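PDB 5HUS: trehalose synthase regulatory protein from Candida albicans, which probably serves as a regulatory subunit of the trehalose synthase complex, its C-terminal domain having the HAD-type fold of trehalose-phosphatases. Local coordinates for residues Arg136-Phe141 / Arg161-Asp166; Thr148-Ala153 / Arg190-Val195. One frame throughout, in Å; residues are numbered along the deposited sequence.

Both contacts belong to the small alpha/beta unit that stands beside the nine-stranded main sheet, probably the cap that HAD-type trehalose-phosphatases carry beside the core sheet. Their centres lie 12 Å apart, and their segments alternate along the chain: 136-141, 148-153, 161-166, 190-195. Contact 2 pairs the two central strands of the four-stranded antiparallel sheet, 149-152 and 192-197. Contact 1, near the outer end of the unit, joins the loop after helix 116-136 to the beginning of helix 161-179. Phe141 and His152 connect the two through a backbone hydrogen bond and stacked rings. These crossed connections link two helices and the small sheet.

Contact 1 of 2, residues Arg136-Phe141 / Arg161-Asp166; sequences RLPGSF and RERSLD
Leu137 and Arg163 run alongside each other in opposite directions, the leucine reaching toward helix 161-179 while the arginine reaches back to the loop. Arg163 has CG anti to its backbone N (chi1 176°), and its chain stays extended as far as NE, a long span that suits arginine to bridging from a helix to a separate loop. CD1 of Leu137 lies 3.7 Å from NE of Arg163 and a little farther from its CD, so the methyl lies alongside the chain from CG to NE, nearest its NE. Farther out, NH2 of Arg163 gives a weak, strongly bent hydrogen bond to O of Arg136 (2.9 Å, 118° at the hydrogen). Pro138 crosses the arginine at about a right angle, with its CD 3.9 Å from NH2 of Arg163. The loop itself is a type II beta turn from Leu137 to Ser140, which leads from helix 116-136 into strand 141-144 of the small antiparallel sheet. Proline fits the second position of such a turn, where phi is near -60°, and Gly139 the third, with its positive phi. O of Leu137 is gripped twice by Ser140: by the backbone N, and by OG at 2.6 Å in the carbonyl plane. Leu137, at the start of this turn, is buried and also touches Ser156 and Phe151. Ser164, a small residue beside the leucine, has its OG 4.5 Å from CD2 of Leu137, but the polar partner of that hydroxyl is the OG of Ser156.

Contact 2 of 2, residues Thr148-Ala153 / Arg190-Val195; sequences TVRFHA and RNSVIV
Phe151 and Val193 form a hydrogen-bonded antiparallel pair, N of Phe151 donating to O of Val193 at 2.8 Å and N of Val193 returning the bond to O of Phe151. Val149 and Val195 repeat the pattern: N of Val195 reaches O of Val149 at 2.8 Å, while the opposite bond, from N of Val149 to O of Val195, is longer at 3.3 Å. Beyond the ladder, N of Ala153 donates to O of Asn191 at 3.1 Å. Arg150 and Ile194, a non-hydrogen-bonded pair, turn their own backbones outward, to Glu143 and Thr187 on the flanking strands. On the face carrying Arg150, Ser192 and Ile194, the arginine has CG anti to its backbone N (chi1 -165°) and bends at chi3, turning NE off the extended course. Its NH1 donates to OG of Ser192 at 3.2 Å, a moderately bent bond (144° at the hydrogen) with the oxygen tilted 20° from the guanidinium plane. Ser192 OG is also bonded to O of Val189, so a small hydroxyl here links arginine and main chain. CB of Ile194 sits 4.1 Å above the centre of one guanidinium face, and Tyr76 adds a cation-pi contact. His152 NE2 and Thr148 OG1 are satisfied by Glu143 and Glu97. On the opposite face the paired side chains are all apolar: CB of Phe151 meets CB of Val193 at 4.0 Å, and beta-branched Val149 and Val195 suit extended strands beneath helices 116-136 and 161-179. Such a helix-covered antiparallel sheet is consistent with the cap domain of HAD-type trehalose-phosphatases, relatives of this regulatory protein.

Contact 1 of 2, residues Arg136-Phe141 / Arg161-Asp166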
ATOM      1  N   ARG A 136      15.762   6.475 -25.074  1.00 41.30           N
ATOM      2  CA  ARG A 136      15.674   7.816 -25.639  1.00 43.62           C
ATOM      3  C   ARG A 136      15.843   8.906 -24.579  1.00 46.63           C
ATOM      4  O   ARG A 136      15.842  10.095 -24.900  1.00 43.51           O
ATOM      5  CB  ARG A 136      14.340   7.989 -26.377  1.00 55.48           C
ATOM      6  CG  ARG A 136      14.093   6.915 -27.433  1.00 47.41           C
ATOM      7  CD  ARG A 136      12.759   7.085 -28.141  1.00 51.41           C
ATOM      8  NE  ARG A 136      12.819   8.092 -29.199  1.00 74.84           N
ATOM      9  CZ  ARG A 136      11.844   8.315 -30.076  1.00 74.13           C
ATOM     10  NH1 ARG A 136      10.730   7.595 -30.033  1.00 72.43           N
ATOM     11  NH2 ARG A 136      11.989   9.249 -31.007  1.00 66.34           N
ATOM     12  N   LEU A 137      16.002   8.499 -23.322  1.00 36.20           N
ATOM     13  CA  LEU A 137      16.183   9.445 -22.224  1.00 31.59           C
ATOM     14  C   LEU A 137      17.335   9.015 -21.314  1.00 38.03           C
ATOM     15  O   LEU A 137      17.116   8.355 -20.295  1.00 33.80           O
ATOM     16  CB  LEU A 137      14.889   9.586 -21.413  1.00 29.74           C
ATOM     17  CG  LEU A 137      14.846  10.624 -20.284  1.00 40.28           C
ATOM     18  CD1 LEU A 137      14.892  12.041 -20.831  1.00 38.47           C
ATOM     19  CD2 LEU A 137      13.611  10.430 -19.414  1.00 33.06           C
ATOM     20  N   PRO A 138      18.571   9.387 -21.682  1.00 41.59           N
ATOM     21  CA  PRO A 138      19.759   8.969 -20.928  1.00 31.42           C
ATOM     22  C   PRO A 138      19.697   9.394 -19.465  1.00 40.00           C
ATOM     23  O   PRO A 138      19.266  10.508 -19.155  1.00 33.08           O
ATOM     24  CB  PRO A 138      20.912   9.672 -21.660  1.00 40.50           C
ATOM     25  CG  PRO A 138      20.270  10.764 -22.449  1.00 47.33           C
ATOM     26  CD  PRO A 138      18.914  10.261 -22.815  1.00 42.49           C
ATOM     27  N   GLY A 139      20.113   8.498 -18.576  1.00 33.71           N
ATOM     28  CA  GLY A 139      20.050   8.754 -17.152  1.00 28.45           C
ATOM     29  C   GLY A 139      18.837   8.102 -16.509  1.00 30.18           C
ATOM     30  O   GLY A 139      18.802   7.890 -15.296  1.00 29.80           O
ATOM     31  N   SER A 140      17.836   7.785 -17.322  1.00 28.63           N
ATOM     32  CA  SER A 140      16.637   7.143 -16.797  1.00 34.39           C
ATOM     33  C   SER A 140      16.835   5.635 -16.762  1.00 35.33           C
ATOM     34  O   SER A 140      17.747   5.109 -17.398  1.00 28.89           O
ATOM     35  CB  SER A 140      15.407   7.508 -17.634  1.00 34.55           C
ATOM     36  OG  SER A 140      15.449   6.915 -18.919  1.00 30.06           O
ATOM     37  N   PHE A 141      15.992   4.937 -16.005  1.00 31.35           N
ATOM     38  CA  PHE A 141      16.078   3.485 -15.963  1.00 27.30           C
ATOM     39  C   PHE A 141      14.741   2.833 -15.643  1.00 27.83           C
ATOM     40  O   PHE A 141      13.812   3.479 -15.159  1.00 25.63           O
ATOM     41  CB  PHE A 141      17.145   3.021 -14.958  1.00 29.69           C
ATOM     42  CG  PHE A 141      17.110   3.726 -13.623  1.00 26.56           C
ATOM     43  CD1 PHE A 141      17.820   4.903 -13.425  1.00 26.76           C
ATOM     44  CD2 PHE A 141      16.419   3.178 -12.548  1.00 27.14           C
ATOM     45  CE1 PHE A 141      17.813   5.543 -12.195  1.00 31.03           C
ATOM     46  CE2 PHE A 141      16.416   3.806 -11.309  1.00 25.35           C
ATOM     47  CZ  PHE A 141      17.108   4.997 -11.135  1.00 28.48           C
ATOM     48  N   ARG A 161      15.274  18.832 -16.209  1.00 33.08           N
ATOM     49  CA  ARG A 161      14.036  18.482 -15.523  1.00 33.42           C
ATOM     50  C   ARG A 161      12.827  18.590 -16.450  1.00 39.55           C
ATOM     51  O   ARG A 161      11.901  17.780 -16.376  1.00 38.43           O
ATOM     52  CB  ARG A 161      13.843  19.369 -14.293  1.00 42.03           C
ATOM     53  CG  ARG A 161      12.628  19.014 -13.456  1.00 53.82           C
ATOM     54  CD  ARG A 161      12.571  19.858 -12.196  1.00 52.48           C
ATOM     55  NE  ARG A 161      12.860  21.257 -12.487  1.00 53.86           N
ATOM     56  CZ  ARG A 161      11.965  22.125 -12.943  1.00 64.48           C
ATOM     57  NH1 ARG A 161      10.713  21.741 -13.163  1.00 63.34           N
ATOM     58  NH2 ARG A 161      12.323  23.380 -13.181  1.00 69.96           N
ATOM     59  N   GLU A 162      12.852  19.584 -17.331  1.00 38.20           N
ATOM     60  CA  GLU A 162      11.751  19.822 -18.259  1.00 37.93           C
ATOM     61  C   GLU A 162      11.609  18.684 -19.267  1.00 36.53           C
ATOM     62  O   GLU A 162      10.508  18.197 -19.513  1.00 40.79           O
ATOM     63  CB  GLU A 162      11.953  21.150 -18.994  1.00 47.30           C
ATOM     64  CG  GLU A 162      10.761  22.088 -18.913  1.00 58.23           C
ATOM     65  CD  GLU A 162      10.395  22.441 -17.485  1.00 66.19           C
ATOM     66  OE1 GLU A 162      11.242  23.031 -16.779  1.00 60.21           O
ATOM     67  OE2 GLU A 162       9.260  22.125 -17.067  1.00 53.90           O
ATOM     68  N   ARG A 163      12.728  18.268 -19.851  1.00 39.59           N
ATOM     69  CA  ARG A 163      12.725  17.155 -20.796  1.00 43.10           C
ATOM     70  C   ARG A 163      12.284  15.869 -20.108  1.00 40.87           C
ATOM     71  O   ARG A 163      11.524  15.078 -20.671  1.00 40.69           O
ATOM     72  CB  ARG A 163      14.108  16.967 -21.417  1.00 39.06           C
ATOM     73  CG  ARG A 163      14.200  15.770 -22.346  1.00 37.87           C
ATOM     74  CD  ARG A 163      15.633  15.481 -22.753  1.00 44.94           C
ATOM     75  NE  ARG A 163      15.714  14.318 -23.631  1.00 42.00           N
ATOM     76  CZ  ARG A 163      16.843  13.854 -24.158  1.00 57.88           C
ATOM     77  NH1 ARG A 163      17.997  14.455 -23.895  1.00 56.76           N
ATOM     78  NH2 ARG A 163      16.818  12.789 -24.948  1.00 51.30           N
ATOM     79  N   SER A 164      12.769  15.672 -18.887  1.00 39.90           N
ATOM     80  CA  SER A 164      12.431  14.493 -18.102  1.00 39.43           C
ATOM     81  C   SER A 164      10.930  14.416 -17.844  1.00 36.05           C
ATOM     82  O   SER A 164      10.290  13.413 -18.169  1.00 37.61           O
ATOM     83  CB  SER A 164      13.198  14.500 -16.780  1.00 38.51           C
ATOM     84  OG  SER A 164      12.988  13.297 -16.062  1.00 35.34           O
ATOM     85  N   LEU A 165      10.371  15.478 -17.266  1.00 33.83           N
ATOM     86  CA  LEU A 165       8.937  15.539 -16.983  1.00 31.24           C
ATOM     87  C   LEU A 165       8.099  15.382 -18.246  1.00 41.30           C
ATOM     88  O   LEU A 165       7.044  14.740 -18.228  1.00 30.02           O
ATOM     89  CB  LEU A 165       8.580  16.858 -16.294  1.00 34.67           C
ATOM     90  CG  LEU A 165       9.023  17.013 -14.840  1.00 42.16           C
ATOM     91  CD1 LEU A 165       8.810  18.443 -14.383  1.00 45.96           C
ATOM     92  CD2 LEU A 165       8.263  16.044 -13.948  1.00 41.02           C
ATOM     93  N   ASP A 166       8.569  15.983 -19.336  1.00 38.07           N
ATOM     94  CA  ASP A 166       7.893  15.875 -20.621  1.00 38.38           C
ATOM     95  C   ASP A 166       7.846  14.420 -21.075  1.00 39.59           C
ATOM     96  O   ASP A 166       6.797  13.922 -21.490  1.00 36.26           O
ATOM     97  CB  ASP A 166       8.593  16.741 -21.674  1.00 36.23           C
ATOM     98  CG  ASP A 166       8.286  18.223 -21.515  1.00 59.98           C
ATOM     99  OD1 ASP A 166       7.752  18.618 -20.456  1.00 55.04           O
ATOM    100  OD2 ASP A 166       8.589  18.996 -22.448  1.00 60.75           O
TER

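Contact 2 of 2, residues Thr148-Ala153 / Arg190-Val195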
ATOM      1  N   THR A 148       4.437  -5.000 -11.230  1.00 16.61           N
ATOM      2  CA  THR A 148       4.489  -3.553 -11.375  1.00 18.03           C
ATOM      3  C   THR A 148       5.733  -3.177 -12.153  1.00 16.63           C
ATOM      4  O   THR A 148       6.713  -3.923 -12.171  1.00 18.18           O
ATOM      5  CB  THR A 148       4.479  -2.823  -9.999  1.00 25.52           C
ATOM      6  OG1 THR A 148       5.410  -3.445  -9.116  1.00 25.50           O
ATOM      7  CG2 THR A 148       3.115  -2.893  -9.359  1.00 26.23           C
ATOM      8  N   VAL A 149       5.677  -2.040 -12.832  1.00 20.77           N
ATOM      9  CA  VAL A 149       6.834  -1.526 -13.553  1.00 19.85           C
ATOM     10  C   VAL A 149       6.999  -0.063 -13.174  1.00 22.34           C
ATOM     11  O   VAL A 149       6.017   0.682 -13.109  1.00 22.22           O
ATOM     12  CB  VAL A 149       6.688  -1.671 -15.086  1.00 21.00           C
ATOM     13  CG1 VAL A 149       7.948  -1.180 -15.794  1.00 25.08           C
ATOM     14  CG2 VAL A 149       6.386  -3.126 -15.474  1.00 20.40           C
ATOM     15  N   ARG A 150       8.234   0.342 -12.903  1.00 18.66           N
ATOM     16  CA  ARG A 150       8.492   1.730 -12.543  1.00 23.21           C
ATOM     17  C   ARG A 150       9.552   2.339 -13.455  1.00 28.61           C
ATOM     18  O   ARG A 150      10.638   1.788 -13.626  1.00 27.59           O
ATOM     19  CB  ARG A 150       8.911   1.839 -11.074  1.00 22.05           C
ATOM     20  CG  ARG A 150       8.836   3.258 -10.530  1.00 30.85           C
ATOM     21  CD  ARG A 150       9.136   3.320  -9.034  1.00 35.27           C
ATOM     22  NE  ARG A 150       8.067   2.758  -8.211  1.00 38.10           N
ATOM     23  CZ  ARG A 150       7.229   3.483  -7.476  1.00 43.40           C
ATOM     24  NH1 ARG A 150       7.330   4.806  -7.457  1.00 41.88           N
ATOM     25  NH2 ARG A 150       6.291   2.887  -6.754  1.00 45.08           N
ATOM     26  N   PHE A 151       9.207   3.479 -14.047  1.00 21.70           N
ATOM     27  CA  PHE A 151      10.093   4.202 -14.948  1.00 21.95           C
ATOM     28  C   PHE A 151      10.712   5.359 -14.169  1.00 25.08           C
ATOM     29  O   PHE A 151      10.035   6.335 -13.866  1.00 25.34           O
ATOM     30  CB  PHE A 151       9.307   4.702 -16.168  1.00 26.17           C
ATOM     31  CG  PHE A 151      10.134   5.443 -17.188  1.00 30.10           C
ATOM     32  CD1 PHE A 151      11.492   5.210 -17.319  1.00 29.75           C
ATOM     33  CD2 PHE A 151       9.537   6.371 -18.029  1.00 36.52           C
ATOM     34  CE1 PHE A 151      12.239   5.897 -18.263  1.00 32.59           C
ATOM     35  CE2 PHE A 151      10.280   7.058 -18.972  1.00 35.30           C
ATOM     36  CZ  PHE A 151      11.632   6.821 -19.086  1.00 31.38           C
ATOM     37  N   HIS A 152      11.995   5.241 -13.837  1.00 22.91           N
ATOM     38  CA  HIS A 152      12.677   6.246 -13.026  1.00 27.84           C
ATOM     39  C   HIS A 152      13.374   7.298 -13.885  1.00 23.09           C
ATOM     40  O   HIS A 152      14.114   6.961 -14.804  1.00 27.32           O
ATOM     41  CB  HIS A 152      13.718   5.596 -12.115  1.00 27.91           C
ATOM     42  CG  HIS A 152      13.150   4.648 -11.103  1.00 27.59           C
ATOM     43  ND1 HIS A 152      12.919   5.014  -9.796  1.00 25.52           N
ATOM     44  CD2 HIS A 152      12.809   3.340 -11.195  1.00 25.04           C
ATOM     45  CE1 HIS A 152      12.444   3.977  -9.128  1.00 27.88           C
ATOM     46  NE2 HIS A 152      12.370   2.949  -9.952  1.00 19.88           N
ATOM     47  N   ALA A 153      13.151   8.568 -13.568  1.00 26.64           N
ATOM     48  CA  ALA A 153      13.822   9.652 -14.276  1.00 29.09           C
ATOM     49  C   ALA A 153      15.329   9.587 -14.044  1.00 26.43           C
ATOM     50  O   ALA A 153      16.115   9.888 -14.940  1.00 24.74           O
ATOM     51  CB  ALA A 153      13.274  10.996 -13.833  1.00 34.52           C
ATOM     52  N   ARG A 190       6.305  11.249  -7.585  1.00 41.81           N
ATOM     53  CA  ARG A 190       7.599  11.895  -7.385  1.00 45.13           C
ATOM     54  C   ARG A 190       8.286  12.122  -8.727  1.00 41.51           C
ATOM     55  O   ARG A 190       7.795  12.873  -9.569  1.00 45.66           O
ATOM     56  CB  ARG A 190       8.493  11.061  -6.462  1.00 50.10           C
ATOM     57  CG  ARG A 190       7.880  10.755  -5.104  1.00 53.23           C
ATOM     58  CD  ARG A 190       8.587  11.531  -4.011  1.00 60.71           C
ATOM     59  NE  ARG A 190      10.039  11.425  -4.142  1.00 70.77           N
ATOM     60  CZ  ARG A 190      10.911  12.100  -3.401  1.00 71.63           C
ATOM     61  NH1 ARG A 190      10.483  12.939  -2.467  1.00 72.19           N
ATOM     62  NH2 ARG A 190      12.213  11.939  -3.597  1.00 62.34           N
ATOM     63  N   ASN A 191       9.421  11.462  -8.923  1.00 38.71           N
ATOM     64  CA  ASN A 191      10.159  11.579 -10.170  1.00 39.67           C
ATOM     65  C   ASN A 191      10.187  10.249 -10.902  1.00 36.82           C
ATOM     66  O   ASN A 191      11.215   9.842 -11.443  1.00 30.00           O
ATOM     67  CB  ASN A 191      11.580  12.073  -9.903  1.00 46.31           C
ATOM     68  CG  ASN A 191      11.605  13.350  -9.089  1.00 59.70           C
ATOM     69  OD1 ASN A 191      10.807  14.261  -9.317  1.00 58.14           O
ATOM     70  ND2 ASN A 191      12.514  13.419  -8.123  1.00 58.44           N
ATOM     71  N   SER A 192       9.044   9.573 -10.910  1.00 34.73           N
ATOM     72  CA  SER A 192       8.935   8.296 -11.594  1.00 28.28           C
ATOM     73  C   SER A 192       7.516   8.044 -12.082  1.00 29.00           C
ATOM     74  O   SER A 192       6.560   8.648 -11.605  1.00 33.05           O
ATOM     75  CB  SER A 192       9.376   7.152 -10.679  1.00 25.67           C
ATOM     76  OG  SER A 192       8.433   6.940  -9.642  1.00 31.52           O
ATOM     77  N   VAL A 193       7.399   7.150 -13.052  1.00 25.47           N
ATOM     78  CA  VAL A 193       6.102   6.672 -13.503  1.00 26.08           C
ATOM     79  C   VAL A 193       5.901   5.256 -12.985  1.00 26.14           C
ATOM     80  O   VAL A 193       6.728   4.386 -13.246  1.00 26.99           O
ATOM     81  CB  VAL A 193       5.996   6.682 -15.039  1.00 28.30           C
ATOM     82  CG1 VAL A 193       4.650   6.111 -15.492  1.00 22.15           C
ATOM     83  CG2 VAL A 193       6.197   8.090 -15.579  1.00 27.07           C
ATOM     84  N   ILE A 194       4.824   5.021 -12.240  1.00 25.59           N
ATOM     85  CA  ILE A 194       4.526   3.661 -11.806  1.00 21.02           C
ATOM     86  C   ILE A 194       3.330   3.100 -12.568  1.00 22.81           C
ATOM     87  O   ILE A 194       2.303   3.764 -12.722  1.00 20.26           O
ATOM     88  CB  ILE A 194       4.260   3.570 -10.287  1.00 22.45           C
ATOM     89  CG1 ILE A 194       3.950   2.120  -9.899  1.00 29.59           C
ATOM     90  CG2 ILE A 194       3.141   4.508  -9.856  1.00 30.85           C
ATOM     91  CD1 ILE A 194       3.557   1.945  -8.460  1.00 48.65           C
ATOM     92  N   VAL A 195       3.498   1.878 -13.063  1.00 17.86           N
ATOM     93  CA  VAL A 195       2.448   1.183 -13.804  1.00 18.40           C
ATOM     94  C   VAL A 195       1.889   0.065 -12.923  1.00 18.98           C
ATOM     95  O   VAL A 195       2.645  -0.814 -12.480  1.00 20.17           O
ATOM     96  CB  VAL A 195       2.985   0.608 -15.145  1.00 20.29           C
ATOM     97  CG1 VAL A 195       1.840   0.022 -15.982  1.00 19.25           C
ATOM     98  CG2 VAL A 195       3.730   1.681 -15.920  1.00 22.37           C
TER